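Local coordinates for protein putative xanthine dehydrogenase YAGS fad-binding subunit (Escherichia coli, PDB 5G5G) that probably oxidises aldehydes as the molybdenum-binding subunit of a periplasmic aldehyde oxidase, holding a pterin cytosine dinucleotide cofactor, at residues A113-E118 with R124-L129; V268-P273 with N277-R282; E324-G329 with R399-C404; F379-D384 with E403-G408. All blocks are in the same frame, centred on the assembly; numbering follows the deposited sequence.

The four contacts form two pairs on opposite sides of the chain's centre. Contacts 1 and 2 have centres about 17 Å apart and each use a strand of the same mixed sheet, where L114 CD1 packs on V268 CG2 at 3.9 Å. Contacts 3 and 4 are closer still, with centres about 8 Å apart; they share E403 and C404 of helix 401-412, and a salt bridge from R399 to D384 ties them together. Contacts 2 and 3 are about 15 Å apart at their nearest atoms. Contact 2 reaches toward the cofactor: the side chain of T279 is about 13 Å from both the dioxothiomolybdenum ion and the pterin dinucleotide, and R282 bonds to O of R350, a pocket residue.

Contact 1 of 4, residues A113-E118 with R124-L129; sequences ALVVAE and RAAASL
V115 turns CG1 anti to its own backbone N (chi1 179°) and CG2 anti to its carbonyl carbon, and this staggering gives each of two successive helix residues, A126 and A127, a methyl group of its own. CG1 of V115 meets CB of A126 at 3.7 Å, methyl against methyl. The other branch goes to the backbone: CG2 of V115 lies 3.7 Å from CA of A127 and 4.0 Å from its N, while CB of A127 stands a little farther from that same CG2, at 4.2 Å. One branched side chain thus fits against the small residues of a helix, and the small alanines are consistent with so close an approach of strand and helix: the CA atoms of V115 and A127 are 5.8 Å apart. L129 N bonds to A126 O at 2.9 Å.

The pair joins strand 111-117 to helix 120-127, which follows it in the chain, within the a/b hammerhead domain. V77 of the adjoining strand 77-82 touches both V115 and A126, and Y52 of strand 49-55 lies against A127, so the helix rests on the same sheet beyond this one strand. Its far side faces other subunits, where A125 packs on two neighbouring protein chains. Across the contact itself the adhesion is entirely apolar: buried apolar groups meet through van der Waals contact and the exclusion of water, so the fit depends on shape and size rather than on any directed bond.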
loop_
_atom_site.group_PDB
_atom_site.type_symbol
_atom_site.label_atom_id
_atom_site.label_comp_id
_atom_site.label_asym_id
_atom_site.label_seq_id
_atom_site.Cartn_x
_atom_site.Cartn_y
_atom_site.Cartn_z
ATOM N N ALA C 113 -20.737 13.480 -8.451
ATOM C CA ALA C 113 -22.066 12.985 -8.137
ATOM C C ALA C 113 -21.958 11.765 -7.215
ATOM O O ALA C 113 -20.868 11.157 -7.075
ATOM C CB ALA C 113 -22.868 12.651 -9.390
ATOM N N LEU C 114 -23.086 11.452 -6.567
ATOM C CA LEU C 114 -23.190 10.232 -5.752
ATOM C C LEU C 114 -24.536 9.601 -6.015
ATOM O O LEU C 114 -25.553 10.251 -5.845
ATOM C CB LEU C 114 -23.063 10.529 -4.251
ATOM C CG LEU C 114 -23.107 9.279 -3.347
ATOM C CD1 LEU C 114 -21.694 8.748 -3.152
ATOM C CD2 LEU C 114 -23.789 9.575 -2.025
ATOM N N VAL C 115 -24.547 8.344 -6.466
ATOM C CA VAL C 115 -25.827 7.647 -6.612
ATOM C C VAL C 115 -26.076 6.841 -5.342
ATOM O O VAL C 115 -25.175 6.098 -4.934
ATOM C CB VAL C 115 -25.811 6.683 -7.801
ATOM C CG1 VAL C 115 -27.130 5.949 -7.918
ATOM C CG2 VAL C 115 -25.519 7.414 -9.099
ATOM N N VAL C 116 -27.266 6.967 -4.748
ATOM C CA VAL C 116 -27.651 6.288 -3.529
ATOM C C VAL C 116 -28.662 5.229 -3.936
ATOM O O VAL C 116 -29.631 5.546 -4.640
ATOM C CB VAL C 116 -28.359 7.292 -2.578
ATOM C CG1 VAL C 116 -28.759 6.615 -1.289
ATOM C CG2 VAL C 116 -27.422 8.441 -2.304
ATOM N N ALA C 117 -28.412 3.981 -3.555
ATOM C CA ALA C 117 -29.316 2.881 -3.880
ATOM C C ALA C 117 -29.457 1.880 -2.714
ATOM O O ALA C 117 -28.752 1.947 -1.734
ATOM C CB ALA C 117 -28.816 2.178 -5.119
ATOM N N GLU C 118 -30.370 0.940 -2.887
ATOM C CA GLU C 118 -30.743 -0.015 -1.853
ATOM C C GLU C 118 -29.625 -1.024 -1.574
ATOM O O GLU C 118 -29.490 -1.493 -0.442
ATOM C CB GLU C 118 -32.000 -0.747 -2.290
ATOM C CG GLU C 118 -33.224 0.140 -2.242
ATOM C CD GLU C 118 -33.749 0.371 -0.839
ATOM O OE1 GLU C 118 -33.212 -0.214 0.145
ATOM O OE2 GLU C 118 -34.707 1.144 -0.705
ATOM N N ARG C 124 -23.534 0.886 -7.759
ATOM C CA ARG C 124 -22.444 0.837 -8.715
ATOM C C ARG C 124 -22.943 0.863 -10.170
ATOM O O ARG C 124 -22.444 1.665 -10.993
ATOM C CB ARG C 124 -21.549 -0.387 -8.465
ATOM C CG ARG C 124 -20.388 -0.445 -9.451
ATOM C CD ARG C 124 -19.450 -1.586 -9.097
ATOM N NE ARG C 124 -20.180 -2.829 -9.025
ATOM C CZ ARG C 124 -19.754 -3.961 -8.470
ATOM N NH1 ARG C 124 -18.559 -4.028 -7.905
ATOM N NH2 ARG C 124 -20.541 -5.020 -8.481
ATOM N N ALA C 125 -23.903 -0.019 -10.474
ATOM C CA ALA C 125 -24.469 -0.120 -11.804
ATOM C C ALA C 125 -25.130 1.181 -12.226
ATOM O O ALA C 125 -24.963 1.585 -13.417
ATOM C CB ALA C 125 -25.432 -1.278 -11.899
ATOM N N ALA C 126 -25.869 1.819 -11.312
ATOM C CA ALA C 126 -26.535 3.082 -11.631
ATOM C C ALA C 126 -25.549 4.235 -11.867
ATOM O O ALA C 126 -25.795 5.093 -12.703
ATOM C CB ALA C 126 -27.573 3.466 -10.568
ATOM N N ALA C 127 -24.441 4.215 -11.158
ATOM C CA ALA C 127 -23.412 5.252 -11.302
ATOM C C ALA C 127 -22.862 5.303 -12.730
ATOM O O ALA C 127 -22.573 6.401 -13.203
ATOM C CB ALA C 127 -22.309 5.049 -10.284
ATOM N N SER C 128 -22.756 4.162 -13.436
ATOM C CA SER C 128 -22.331 4.146 -14.838
ATOM C C SER C 128 -23.249 4.896 -15.745
ATOM O O SER C 128 -22.879 5.188 -16.844
ATOM C CB SER C 128 -22.313 2.709 -15.434
ATOM O OG SER C 128 -21.647 1.917 -14.527
ATOM N N LEU C 129 -24.496 5.071 -15.326
ATOM C CA LEU C 129 -25.480 5.774 -16.140
ATOM C C LEU C 129 -25.499 7.313 -15.986
ATOM O O LEU C 129 -26.186 7.969 -16.760
ATOM C CB LEU C 129 -26.884 5.245 -15.846
ATOM C CG LEU C 129 -27.048 3.735 -15.974
ATOM C CD1 LEU C 129 -28.493 3.312 -15.711
ATOM C CD2 LEU C 129 -26.614 3.314 -17.351
#

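Contact 2 of 4, residues V268-P273 with N277-R282; sequences VMLPRP and NNTTHR
A water molecule is gripped by three groups between P273 and N277. It donates to P273 O at 2.7 Å and accepts from N277 twice, from the backbone N at 3.0 Å and from the side-chain ND2 at 3.0 Å, so one asparagine closes on it with both main-chain and amide hydrogens. The bridge spans the short turn from the 3-10 segment at P273 to helix 275-278.

Direct contact comes from L270. With CG anti to the carbonyl carbon (chi1 -54°), its CD1 methyl reaches N278 OD1 at 3.5 Å and T279 CG2 at 3.8 Å. The leucine and the asparagine side chain cross at about a right angle, with the CD1 methyl against an amide oxygen whose bonding lies elsewhere: N278 OD1 pairs with S250 OG, and its ND2 with H109 O. T279 likewise sends its hydroxyl back to I275 O in the preceding helix, while its methyl faces the leucine.

Beyond the helix end the chain runs on toward the cofactor region, where R282 forms a salt bridge with E317. L270, just past strand 266-269, packs against I53 of strand 49-55 and against S250 and D251 of helix 250-262, which places the contact between the end of the inner strand 266-269, helix 250-262 and the short helix 275-278.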
loop_
_atom_site.group_PDB
_atom_site.type_symbol
_atom_site.label_atom_id
_atom_site.label_comp_id
_atom_site.label_asym_id
_atom_site.label_seq_id
_atom_site.Cartn_x
_atom_site.Cartn_y
_atom_site.Cartn_z
ATOM N N VAL C 268 -20.729 5.291 2.294
ATOM C CA VAL C 268 -19.973 5.579 1.071
ATOM C C VAL C 268 -18.512 5.175 1.281
ATOM O O VAL C 268 -17.897 5.591 2.266
ATOM C CB VAL C 268 -19.984 7.091 0.757
ATOM C CG1 VAL C 268 -19.140 7.395 -0.483
ATOM C CG2 VAL C 268 -21.420 7.578 0.546
ATOM N N MET C 269 -17.981 4.351 0.388
ATOM C CA MET C 269 -16.557 4.038 0.360
ATOM C C MET C 269 -15.991 4.542 -0.972
ATOM O O MET C 269 -16.647 4.398 -2.025
ATOM C CB MET C 269 -16.359 2.533 0.430
ATOM C CG MET C 269 -14.902 2.108 0.478
ATOM S SD MET C 269 -14.686 0.288 0.642
ATOM C CE MET C 269 -15.729 0.062 2.050
ATOM N N LEU C 270 -14.817 5.122 -0.947
ATOM C CA LEU C 270 -14.139 5.503 -2.204
ATOM C C LEU C 270 -13.528 4.224 -2.801
ATOM O O LEU C 270 -12.674 3.585 -2.174
ATOM C CB LEU C 270 -13.059 6.535 -1.956
ATOM C CG LEU C 270 -13.487 7.803 -1.209
ATOM C CD1 LEU C 270 -12.344 8.810 -1.210
ATOM C CD2 LEU C 270 -14.658 8.390 -1.898
ATOM N N PRO C 271 -13.939 3.844 -4.001
ATOM C CA PRO C 271 -13.349 2.621 -4.587
ATOM C C PRO C 271 -11.838 2.790 -4.785
ATOM O O PRO C 271 -11.398 3.896 -5.134
ATOM C CB PRO C 271 -14.059 2.521 -5.933
ATOM C CG PRO C 271 -15.304 3.372 -5.805
ATOM C CD PRO C 271 -14.981 4.443 -4.837
ATOM N N ARG C 272 -11.072 1.711 -4.575
ATOM C CA ARG C 272 -9.617 1.770 -4.641
ATOM C C ARG C 272 -9.128 2.472 -5.946
ATOM O O ARG C 272 -8.220 3.319 -5.862
ATOM C CB ARG C 272 -8.980 0.384 -4.474
ATOM C CG ARG C 272 -7.465 0.379 -4.511
ATOM C CD ARG C 272 -6.821 1.205 -3.427
ATOM N NE ARG C 272 -7.120 0.627 -2.144
ATOM C CZ ARG C 272 -6.758 1.124 -0.978
ATOM N NH1 ARG C 272 -6.085 2.288 -0.913
ATOM N NH2 ARG C 272 -7.084 0.449 0.122
ATOM N N PRO C 273 -9.665 2.110 -7.113
ATOM C CA PRO C 273 -9.187 2.787 -8.341
ATOM C C PRO C 273 -9.371 4.300 -8.401
ATOM O O PRO C 273 -8.671 4.958 -9.202
ATOM C CB PRO C 273 -9.937 2.079 -9.480
ATOM C CG PRO C 273 -10.492 0.825 -8.906
ATOM C CD PRO C 273 -10.605 1.010 -7.436
ATOM N N ASN C 277 -6.165 9.446 -7.593
ATOM C CA ASN C 277 -6.506 10.738 -8.174
ATOM C C ASN C 277 -7.567 11.525 -7.408
ATOM O O ASN C 277 -7.524 12.749 -7.429
ATOM C CB ASN C 277 -6.897 10.644 -9.674
ATOM C CG ASN C 277 -5.753 10.257 -10.555
ATOM O OD1 ASN C 277 -4.917 11.094 -10.932
ATOM N ND2 ASN C 277 -5.670 9.001 -10.864
ATOM N N ASN C 278 -8.529 10.852 -6.740
ATOM C CA ASN C 278 -9.572 11.598 -6.012
ATOM C C ASN C 278 -9.032 12.300 -4.773
ATOM O O ASN C 278 -9.476 13.411 -4.457
ATOM C CB ASN C 278 -10.739 10.695 -5.576
ATOM C CG ASN C 278 -11.757 11.454 -4.768
ATOM O OD1 ASN C 278 -11.764 11.401 -3.541
ATOM N ND2 ASN C 278 -12.603 12.236 -5.479
ATOM N N THR C 279 -8.092 11.649 -4.082
ATOM C CA THR C 279 -7.670 12.104 -2.766
ATOM C C THR C 279 -6.377 12.923 -2.927
ATOM O O THR C 279 -6.266 13.668 -3.873
ATOM C CB THR C 279 -7.530 10.984 -1.741
ATOM O OG1 THR C 279 -6.495 10.036 -2.055
ATOM C CG2 THR C 279 -8.850 10.198 -1.657
ATOM N N THR C 280 -5.441 12.806 -1.991
ATOM C CA THR C 280 -4.219 13.581 -2.073
ATOM C C THR C 280 -3.023 12.654 -2.349
ATOM O O THR C 280 -3.129 11.431 -2.221
ATOM C CB THR C 280 -3.962 14.348 -0.787
ATOM O OG1 THR C 280 -3.704 13.461 0.296
ATOM C CG2 THR C 280 -5.156 15.214 -0.443
ATOM N N HIS C 281 -1.919 13.296 -2.689
ATOM C CA HIS C 281 -0.678 12.626 -2.928
ATOM C C HIS C 281 0.525 13.455 -2.422
ATOM O O HIS C 281 0.414 14.632 -2.359
ATOM C CB HIS C 281 -0.433 12.456 -4.452
ATOM C CG HIS C 281 -0.433 13.748 -5.211
ATOM N ND1 HIS C 281 0.719 14.400 -5.573
ATOM C CD2 HIS C 281 -1.453 14.525 -5.645
ATOM C CE1 HIS C 281 0.415 15.528 -6.177
ATOM N NE2 HIS C 281 -0.897 15.626 -6.238
ATOM N N ARG C 282 1.618 12.798 -2.089
ATOM C CA ARG C 282 2.837 13.567 -1.853
ATOM C C ARG C 282 3.215 14.265 -3.183
ATOM O O ARG C 282 3.311 13.598 -4.166
ATOM C CB ARG C 282 4.016 12.718 -1.403
ATOM C CG ARG C 282 5.192 13.605 -0.965
ATOM C CD ARG C 282 6.506 12.862 -0.738
ATOM N NE ARG C 282 6.399 11.734 0.185
ATOM C CZ ARG C 282 6.389 11.796 1.531
ATOM N NH1 ARG C 282 6.267 12.941 2.180
ATOM N NH2 ARG C 282 6.316 10.668 2.233
HETATM O O HOH W 1 -7.697 7.494 -9.235
#

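Contact 3 of 4, residues E324-G329 with R399-C404; sequences ELLYAG and RQLIEC
R399 reaches across to the loop carbonyls of L325 and L326 with an outstretched chain: from CB it continues to CG, which stands anti to the backbone N (chi1 170°), and on through CD to NE without a bend. The R399 side chain also touches F586 of strand 584-596 and T385. NE forms a salt bridge with D384 OD1 at 2.8 Å. At the tip, NH2 gives a nearly straight bond to L326 O, 2.7 Å long with an N-H...O angle of 162°, the acceptor lying in the guanidinium plane. NH1 bonds to L325 O at 3.2 Å and weakly to L326 O as well, so one carbonyl is shared by both terminal nitrogens.

Below this polar clamp, L326 CD1 touches L401 CD2 at 3.8 Å, the two leucines crossing at about a right angle, and L326 CG lies over one face of the Y327 ring, toward the rim. Without the guanidinium, as with an alanine here, the L325 and L326 carbonyls would probably lose these donors and D384 its cationic mate. Since a carboxylate and two carbonyl oxygens surround the guanidinium, its charge is likely to be well stabilised, and the loop at L325 and L326 is held by directed bonds as well as apolar contact.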
loop_
_atom_site.group_PDB
_atom_site.type_symbol
_atom_site.label_atom_id
_atom_site.label_comp_id
_atom_site.label_asym_id
_atom_site.label_seq_id
_atom_site.Cartn_x
_atom_site.Cartn_y
_atom_site.Cartn_z
ATOM N N GLU C 324 18.296 23.264 6.977
ATOM C CA GLU C 324 18.540 24.410 7.817
ATOM C C GLU C 324 19.091 24.011 9.165
ATOM O O GLU C 324 19.623 24.877 9.874
ATOM C CB GLU C 324 17.263 25.244 8.045
ATOM C CG GLU C 324 16.720 25.760 6.692
ATOM C CD GLU C 324 15.320 26.357 6.702
ATOM O OE1 GLU C 324 14.652 26.385 7.772
ATOM O OE2 GLU C 324 14.867 26.763 5.597
ATOM N N LEU C 325 18.956 22.755 9.544
ATOM C CA LEU C 325 19.255 22.314 10.937
ATOM C C LEU C 325 20.174 21.105 11.046
ATOM O O LEU C 325 20.787 20.886 12.104
ATOM C CB LEU C 325 17.926 21.939 11.655
ATOM C CG LEU C 325 17.064 23.131 11.987
ATOM C CD1 LEU C 325 15.657 22.701 12.418
ATOM C CD2 LEU C 325 17.681 24.017 13.041
ATOM N N LEU C 326 20.261 20.288 10.007
ATOM C CA LEU C 326 20.921 19.013 10.179
ATOM C C LEU C 326 22.445 19.130 10.257
ATOM O O LEU C 326 23.016 18.526 11.139
ATOM C CB LEU C 326 20.495 18.010 9.099
ATOM C CG LEU C 326 20.926 16.527 9.268
ATOM C CD1 LEU C 326 20.618 15.977 10.649
ATOM C CD2 LEU C 326 20.231 15.658 8.225
ATOM N N TYR C 327 23.103 19.892 9.378
ATOM C CA TYR C 327 24.554 19.912 9.368
ATOM C C TYR C 327 25.082 21.315 9.631
ATOM O O TYR C 327 24.406 22.286 9.349
ATOM C CB TYR C 327 25.124 19.373 8.068
ATOM C CG TYR C 327 24.670 17.966 7.807
ATOM C CD1 TYR C 327 25.121 16.951 8.582
ATOM C CD2 TYR C 327 23.784 17.687 6.776
ATOM C CE1 TYR C 327 24.704 15.631 8.377
ATOM C CE2 TYR C 327 23.375 16.353 6.527
ATOM C CZ TYR C 327 23.838 15.338 7.331
ATOM O OH TYR C 327 23.435 14.032 7.161
ATOM N N ALA C 328 26.262 21.390 10.256
ATOM C CA ALA C 328 26.943 22.637 10.443
ATOM C C ALA C 328 27.305 23.263 9.082
ATOM O O ALA C 328 27.347 22.568 8.039
ATOM C CB ALA C 328 28.199 22.465 11.281
ATOM N N GLY C 329 27.521 24.571 9.126
ATOM C CA GLY C 329 27.960 25.364 7.960
ATOM C C GLY C 329 27.588 26.809 8.183
ATOM O O GLY C 329 26.404 27.093 8.398
ATOM N N ARG C 399 20.505 16.201 21.310
ATOM C CA ARG C 399 20.771 15.754 19.955
ATOM C C ARG C 399 21.859 14.716 20.018
ATOM O O ARG C 399 22.986 15.049 20.371
ATOM C CB ARG C 399 21.202 16.929 19.059
ATOM C CG ARG C 399 21.731 16.468 17.711
ATOM C CD ARG C 399 21.914 17.642 16.780
ATOM N NE ARG C 399 22.771 17.267 15.662
ATOM C CZ ARG C 399 22.697 17.769 14.433
ATOM N NH1 ARG C 399 21.754 18.629 14.101
ATOM N NH2 ARG C 399 23.596 17.369 13.523
ATOM N N GLN C 400 21.476 13.507 19.604
ATOM C CA GLN C 400 22.328 12.341 19.635
ATOM C C GLN C 400 22.505 11.709 18.260
ATOM O O GLN C 400 22.611 10.470 18.164
ATOM C CB GLN C 400 21.710 11.279 20.559
ATOM C CG GLN C 400 21.527 11.788 21.939
ATOM C CD GLN C 400 21.399 10.656 22.923
ATOM O OE1 GLN C 400 22.381 10.332 23.603
ATOM N NE2 GLN C 400 20.208 10.054 23.016
ATOM N N LEU C 401 22.563 12.532 17.196
ATOM C CA LEU C 401 22.783 11.983 15.896
ATOM C C LEU C 401 24.104 11.217 15.820
ATOM O O LEU C 401 24.154 10.116 15.251
ATOM C CB LEU C 401 22.762 13.064 14.823
ATOM C CG LEU C 401 23.065 12.569 13.406
ATOM C CD1 LEU C 401 21.991 11.600 12.902
ATOM C CD2 LEU C 401 23.173 13.756 12.464
ATOM N N ILE C 402 25.173 11.820 16.359
ATOM C CA ILE C 402 26.481 11.158 16.394
ATOM C C ILE C 402 26.366 9.757 16.955
ATOM O O ILE C 402 26.827 8.753 16.349
ATOM C CB ILE C 402 27.483 11.995 17.198
ATOM C CG1 ILE C 402 27.810 13.331 16.481
ATOM C CG2 ILE C 402 28.741 11.205 17.468
ATOM C CD1 ILE C 402 28.775 14.258 17.224
ATOM N N GLU C 403 25.698 9.666 18.116
ATOM C CA GLU C 403 25.511 8.374 18.779
ATOM C C GLU C 403 24.634 7.377 18.009
ATOM O O GLU C 403 24.925 6.154 18.032
ATOM C CB GLU C 403 24.990 8.610 20.191
ATOM C CG GLU C 403 26.028 9.269 21.072
ATOM C CD GLU C 403 26.091 10.823 21.016
ATOM O OE1 GLU C 403 25.320 11.508 20.280
ATOM O OE2 GLU C 403 27.028 11.349 21.703
ATOM N N CYS C 404 23.608 7.875 17.306
ATOM C CA CYS C 404 22.866 7.025 16.386
ATOM C C CYS C 404 23.806 6.403 15.328
ATOM O O CYS C 404 23.812 5.179 15.076
ATOM C CB CYS C 404 21.763 7.773 15.689
ATOM S SG CYS C 404 20.395 8.184 16.789
#

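Contact 4 of 4, residues F379-D384 with E403-G408; sequences FRILND and ECLRTG
I381 and R406 set their side chains at about a right angle, and so do R380 and L405; these two crossings carry most of the contact between the helices. I381 CD1 meets the arginine stem at R406 CG, 3.8 Å away, while I381 CG2 lies over one face of the R406 guanidinium, 3.9 Å from NH2. R406, extended from CG to NE, thereby drapes across the isoleucine at the exposed margin of the contact. Deeper in, L405 CD1 fits against the aliphatic stem of R380, 3.8 Å from CB and 4.2 Å from CD, and also approaches I381 CG1 at 4.4 Å. L405 gets there with CG anti to its carbonyl carbon (chi1 -71°).

The buried guanidinium of R380 is occupied elsewhere, its NE forming a salt bridge with E362. At the end of the first helix N383 folds back: ND2 bonds to F379 O at 3.0 Å and sits over the centre of the F379 ring.

Helix 376-382 thus lies between helix 354-372, where F379 packs on I365, L368 and A369, and helix 401-412, which meets it through L405 and R406; strand 429-441 packs against both helices, V435 touching R380 and L405.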
loop_
_atom_site.group_PDB
_atom_site.type_symbol
_atom_site.label_atom_id
_atom_site.label_comp_id
_atom_site.label_asym_id
_atom_site.label_seq_id
_atom_site.Cartn_x
_atom_site.Cartn_y
_atom_site.Cartn_z
ATOM N N PHE C 379 32.017 11.699 8.125
ATOM C CA PHE C 379 31.727 12.988 7.539
ATOM C C PHE C 379 30.566 13.682 8.223
ATOM O O PHE C 379 30.617 14.858 8.449
ATOM C CB PHE C 379 31.440 12.851 6.024
ATOM C CG PHE C 379 31.307 14.164 5.315
ATOM C CD1 PHE C 379 32.432 14.906 4.993
ATOM C CD2 PHE C 379 30.062 14.644 4.951
ATOM C CE1 PHE C 379 32.330 16.118 4.330
ATOM C CE2 PHE C 379 29.954 15.840 4.245
ATOM C CZ PHE C 379 31.074 16.579 3.939
ATOM N N ARG C 380 29.506 12.943 8.508
ATOM C CA ARG C 380 28.343 13.472 9.248
ATOM C C ARG C 380 28.712 13.807 10.675
ATOM O O ARG C 380 28.315 14.852 11.177
ATOM C CB ARG C 380 27.171 12.502 9.182
ATOM C CG ARG C 380 26.600 12.345 7.792
ATOM C CD ARG C 380 25.430 11.355 7.816
ATOM N NE ARG C 380 24.732 11.334 6.523
ATOM C CZ ARG C 380 25.185 10.700 5.440
ATOM N NH1 ARG C 380 26.309 9.998 5.479
ATOM N NH2 ARG C 380 24.478 10.739 4.300
ATOM N N ILE C 381 29.546 12.998 11.320
ATOM C CA ILE C 381 29.947 13.276 12.695
ATOM C C ILE C 381 30.732 14.588 12.726
ATOM O O ILE C 381 30.491 15.436 13.603
ATOM C CB ILE C 381 30.726 12.083 13.303
ATOM C CG1 ILE C 381 29.751 10.907 13.514
ATOM C CG2 ILE C 381 31.366 12.460 14.652
ATOM C CD1 ILE C 381 30.445 9.570 13.791
ATOM N N LEU C 382 31.713 14.735 11.814
ATOM C CA LEU C 382 32.491 15.949 11.711
ATOM C C LEU C 382 31.646 17.213 11.582
ATOM O O LEU C 382 32.094 18.270 12.006
ATOM C CB LEU C 382 33.391 15.854 10.496
ATOM C CG LEU C 382 34.497 16.815 10.268
ATOM C CD1 LEU C 382 35.605 16.478 11.277
ATOM C CD2 LEU C 382 35.013 16.689 8.826
ATOM N N ASN C 383 30.501 17.095 10.885
ATOM C CA ASN C 383 29.603 18.215 10.571
ATOM C C ASN C 383 28.335 18.292 11.458
ATOM O O ASN C 383 27.324 18.902 11.105
ATOM C CB ASN C 383 29.252 18.123 9.070
ATOM C CG ASN C 383 30.403 18.579 8.222
ATOM O OD1 ASN C 383 30.788 19.732 8.321
ATOM N ND2 ASN C 383 31.053 17.657 7.508
ATOM N N ASP C 384 28.384 17.636 12.626
ATOM C CA ASP C 384 27.285 17.721 13.601
ATOM C C ASP C 384 27.196 19.170 14.066
ATOM O O ASP C 384 28.202 19.869 14.116
ATOM C CB ASP C 384 27.620 16.847 14.812
ATOM C CG ASP C 384 26.469 16.789 15.851
ATOM O OD1 ASP C 384 25.423 16.275 15.452
ATOM O OD2 ASP C 384 26.660 17.258 17.013
ATOM N N GLU C 403 25.698 9.666 18.116
ATOM C CA GLU C 403 25.511 8.374 18.779
ATOM C C GLU C 403 24.634 7.377 18.009
ATOM O O GLU C 403 24.925 6.154 18.032
ATOM C CB GLU C 403 24.990 8.610 20.191
ATOM C CG GLU C 403 26.028 9.269 21.072
ATOM C CD GLU C 403 26.091 10.823 21.016
ATOM O OE1 GLU C 403 25.320 11.508 20.280
ATOM O OE2 GLU C 403 27.028 11.349 21.703
ATOM N N CYS C 404 23.608 7.875 17.306
ATOM C CA CYS C 404 22.866 7.025 16.386
ATOM C C CYS C 404 23.806 6.403 15.328
ATOM O O CYS C 404 23.812 5.179 15.076
ATOM C CB CYS C 404 21.763 7.773 15.689
ATOM S SG CYS C 404 20.395 8.184 16.789
ATOM N N LEU C 405 24.663 7.251 14.753
ATOM C CA LEU C 405 25.519 6.804 13.685
ATOM C C LEU C 405 26.583 5.859 14.190
ATOM O O LEU C 405 26.854 4.812 13.575
ATOM C CB LEU C 405 26.118 7.996 12.986
ATOM C CG LEU C 405 25.141 8.798 12.153
ATOM C CD1 LEU C 405 25.801 10.084 11.792
ATOM C CD2 LEU C 405 24.697 8.037 10.908
ATOM N N ARG C 406 27.203 6.193 15.317
ATOM C CA ARG C 406 28.270 5.304 15.873
ATOM C C ARG C 406 27.730 3.953 16.325
ATOM O O ARG C 406 28.310 2.886 16.025
ATOM C CB ARG C 406 29.050 5.983 17.024
ATOM C CG ARG C 406 29.918 7.166 16.621
ATOM C CD ARG C 406 30.944 7.474 17.708
ATOM N NE ARG C 406 32.016 8.354 17.229
ATOM C CZ ARG C 406 32.377 9.520 17.771
ATOM N NH1 ARG C 406 31.815 10.008 18.894
ATOM N NH2 ARG C 406 33.367 10.201 17.196
ATOM N N THR C 407 26.588 3.972 17.017
ATOM C CA THR C 407 25.947 2.739 17.469
ATOM C C THR C 407 25.541 1.901 16.283
ATOM O O THR C 407 25.806 0.681 16.252
ATOM C CB THR C 407 24.701 3.040 18.323
ATOM O OG1 THR C 407 25.108 3.753 19.494
ATOM C CG2 THR C 407 23.962 1.763 18.757
ATOM N N GLY C 408 24.942 2.553 15.284
ATOM C CA GLY C 408 24.568 1.854 14.072
ATOM C C GLY C 408 25.722 1.237 13.313
ATOM O O GLY C 408 25.659 0.043 12.908
#